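Long-range contact in CurH (Lyngbya majuscula, PDB 3KG7), which is the dehydratase domain of a curacin polyketide synthase module and probably removes water from a beta-hydroxyacyl intermediate to leave a double bond: residues 38-43 and 165-170. Numbering follows the deposited sequence.
Sequences IGDHRV and GPMLQA
Asp40 meets the turn at 165-168 with both backbone and carboxylate. Its carbonyl O takes the N-H of Gly165 in the carbonyl plane, on a lone pair, nearly straight (N to O 2.6 Å, 166° at the hydrogen). With CG anti to its carbonyl carbon, the carboxylate lies over the Gly165-Pro166 link, OD1 and OD2 both beside Pro166 CD, and OD2 accepts a weak hydrogen bond from Met167 N at 3.3 Å. The selenomethionine CB packs against the same oxygen. Replacing Asp40 by an alanine would probably loosen the hold of 38-43 on the turn, losing the bond to Met167 N and the carboxylate's packing on Pro166 and Met167 CB. Leu168 lies over one face of the Asp40-His41 peptide, CG 3.4 Å from Asp40 O and 3.8 Å from His41 CB, with CD1 oblique to the His41 ring. Internally, Leu168 N bonds to Gly165 O (2.7 Å), closing the turn. His41, its ND1 held by Val48 O, touches Asp206 of helix 202-207, and the two probably form the dehydratase family's His-Asp dyad. In this double hotdog fold the contact extends the pairing of strands 41-43 and 162-164, consistent with a link between the hotdog halves, while Val203 of the same helix packs on Leu168.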
ATOM      1  N   ILE C  38      21.357  -3.778  13.094  1.00 80.23           N
ATOM      2  CA  ILE C  38      22.104  -3.283  11.934  1.00 79.40           C
ATOM      3  C   ILE C  38      23.380  -2.585  12.385  1.00 80.83           C
ATOM      4  O   ILE C  38      24.424  -2.709  11.749  1.00 82.72           O
ATOM      5  CB  ILE C  38      21.271  -2.342  11.050  1.00 77.96           C
ATOM      6  CG1 ILE C  38      19.964  -3.024  10.652  1.00 78.04           C
ATOM      7  CG2 ILE C  38      22.067  -1.916   9.812  1.00 75.59           C
ATOM      8  CD1 ILE C  38      18.961  -2.089  10.066  1.00 78.70           C
ATOM      9  N   GLY C  39      23.298  -1.874  13.504  1.00 79.65           N
ATOM     10  CA  GLY C  39      24.450  -1.203  14.082  1.00 78.10           C
ATOM     11  C   GLY C  39      25.586  -2.132  14.444  1.00 79.75           C
ATOM     12  O   GLY C  39      26.713  -1.687  14.645  1.00 80.32           O
ATOM     13  N   ASP C  40      25.297  -3.428  14.532  1.00 81.55           N
ATOM     14  CA  ASP C  40      26.329  -4.423  14.815  1.00 82.54           C
ATOM     15  C   ASP C  40      26.759  -5.231  13.577  1.00 83.05           C
ATOM     16  O   ASP C  40      27.547  -6.174  13.690  1.00 83.84           O
ATOM     17  CB  ASP C  40      25.918  -5.319  15.991  1.00 85.07           C
ATOM     18  CG  ASP C  40      26.142  -4.649  17.353  1.00 87.10           C
ATOM     19  OD1 ASP C  40      27.040  -3.780  17.487  1.00 86.63           O
ATOM     20  OD2 ASP C  40      25.411  -5.002  18.303  1.00 88.73           O
ATOM     21  N   HIS C  41      26.239  -4.859  12.405  1.00 82.89           N
ATOM     22  CA  HIS C  41      26.757  -5.367  11.126  1.00 83.27           C
ATOM     23  C   HIS C  41      27.444  -4.228  10.369  1.00 83.92           C
ATOM     24  O   HIS C  41      26.831  -3.555   9.535  1.00 84.88           O
ATOM     25  CB  HIS C  41      25.655  -6.011  10.268  1.00 85.33           C
ATOM     26  CG  HIS C  41      26.166  -6.597   8.987  1.00 88.11           C
ATOM     27  ND1 HIS C  41      26.140  -5.910   7.792  1.00 89.64           N
ATOM     28  CD2 HIS C  41      26.747  -7.791   8.721  1.00 88.94           C
ATOM     29  CE1 HIS C  41      26.672  -6.661   6.842  1.00 88.87           C
ATOM     30  NE2 HIS C  41      27.045  -7.809   7.380  1.00 89.39           N
ATOM     31  N   ARG C  42      28.721  -4.018  10.671  1.00 84.12           N
ATOM     32  CA  ARG C  42      29.433  -2.842  10.193  1.00 84.58           C
ATOM     33  C   ARG C  42      30.409  -3.170   9.067  1.00 83.31           C
ATOM     34  O   ARG C  42      31.376  -3.925   9.259  1.00 83.77           O
ATOM     35  CB  ARG C  42      30.152  -2.146  11.361  1.00 85.98           C
ATOM     36  CG  ARG C  42      29.250  -1.825  12.562  1.00 86.99           C
ATOM     37  CD  ARG C  42      29.971  -1.035  13.662  1.00 88.25           C
ATOM     38  NE  ARG C  42      30.114   0.387  13.329  1.00 91.59           N
ATOM     39  CZ  ARG C  42      29.185   1.323  13.534  1.00 92.24           C
ATOM     40  NH1 ARG C  42      28.012   1.020  14.079  1.00 93.57           N
ATOM     41  NH2 ARG C  42      29.425   2.578  13.184  1.00 92.45           N
ATOM     42  N   VAL C  43      30.135  -2.609   7.887  1.00 81.03           N
ATOM     43  CA  VAL C  43      31.088  -2.628   6.770  1.00 80.34           C
ATOM     44  C   VAL C  43      31.649  -1.212   6.569  1.00 80.10           C
ATOM     45  O   VAL C  43      30.892  -0.243   6.482  1.00 80.05           O
ATOM     46  CB  VAL C  43      30.459  -3.159   5.458  1.00 78.93           C
ATOM     47  CG1 VAL C  43      31.529  -3.359   4.401  1.00 78.78           C
ATOM     48  CG2 VAL C  43      29.736  -4.470   5.701  1.00 79.55           C
ATOM     49  N   GLY C 165      29.297  -7.062  15.438  1.00 80.30           N
ATOM     50  CA  GLY C 165      29.037  -6.692  16.825  1.00 79.69           C
ATOM     51  C   GLY C 165      28.219  -7.739  17.570  1.00 79.86           C
ATOM     52  O   GLY C 165      27.771  -8.721  16.967  1.00 79.53           O
ATOM     53  N   PRO C 166      28.011  -7.532  18.887  1.00 80.01           N
ATOM     54  CA  PRO C 166      27.318  -8.438  19.816  1.00 80.85           C
ATOM     55  C   PRO C 166      26.038  -9.090  19.279  1.00 82.21           C
ATOM     56  O   PRO C 166      25.765 -10.261  19.575  1.00 80.95           O
ATOM     57  CB  PRO C 166      26.978  -7.517  20.993  1.00 80.57           C
ATOM     58  CG  PRO C 166      28.089  -6.557  21.022  1.00 79.21           C
ATOM     59  CD  PRO C 166      28.477  -6.316  19.580  1.00 79.32           C
HETATM   60  N   MSE C 167      25.269  -8.331  18.501  1.00 84.22           N
HETATM   61  CA  MSE C 167      23.981  -8.779  17.989  1.00 88.36           C
HETATM   62  C   MSE C 167      24.104  -9.589  16.700  1.00 86.31           C
HETATM   63  O   MSE C 167      23.096 -10.075  16.166  1.00 84.26           O
HETATM   64  CB  MSE C 167      23.070  -7.576  17.789  1.00 90.39           C
HETATM   65  CG  MSE C 167      22.140  -7.339  18.945  1.00 93.90           C
HETATM   66 SE   MSE C 167      21.294  -5.583  18.866  1.00102.20          SE
HETATM   67  CE  MSE C 167      22.181  -4.716  20.382  1.00 95.30           C
ATOM     68  N   LEU C 168      25.338  -9.724  16.214  1.00 85.19           N
ATOM     69  CA  LEU C 168      25.641 -10.489  15.005  1.00 83.29           C
ATOM     70  C   LEU C 168      26.508 -11.711  15.312  1.00 83.84           C
ATOM     71  O   LEU C 168      26.733 -12.561  14.444  1.00 83.45           O
ATOM     72  CB  LEU C 168      26.346  -9.602  13.969  1.00 81.89           C
ATOM     73  CG  LEU C 168      25.583  -8.849  12.864  1.00 80.34           C
ATOM     74  CD1 LEU C 168      25.048  -9.786  11.793  1.00 78.42           C
ATOM     75  CD2 LEU C 168      24.475  -7.976  13.405  1.00 79.06           C
ATOM     76  N   GLN C 169      26.985 -11.801  16.549  1.00 85.72           N
ATOM     77  CA  GLN C 169      27.872 -12.891  16.957  1.00 87.33           C
ATOM     78  C   GLN C 169      27.107 -14.183  17.220  1.00 87.52           C
ATOM     79  O   GLN C 169      26.902 -14.584  18.370  1.00 88.83           O
ATOM     80  CB  GLN C 169      28.709 -12.468  18.159  1.00 87.24           C
ATOM     81  CG  GLN C 169      29.883 -11.589  17.759  1.00 89.86           C
ATOM     82  CD  GLN C 169      30.454 -10.797  18.909  1.00 91.80           C
ATOM     83  OE1 GLN C 169      29.736 -10.403  19.828  1.00 93.74           O
ATOM     84  NE2 GLN C 169      31.753 -10.544  18.859  1.00 92.67           N
ATOM     85  N   ALA C 170      26.692 -14.825  16.132  1.00 86.65           N
ATOM     86  CA  ALA C 170      25.860 -16.029  16.185  1.00 87.22           C
ATOM     87  C   ALA C 170      26.671 -17.309  16.032  1.00 88.36           C
ATOM     88  O   ALA C 170      26.139 -18.404  16.207  1.00 89.75           O
ATOM     89  CB  ALA C 170      24.766 -15.967  15.116  1.00 86.19           C
TER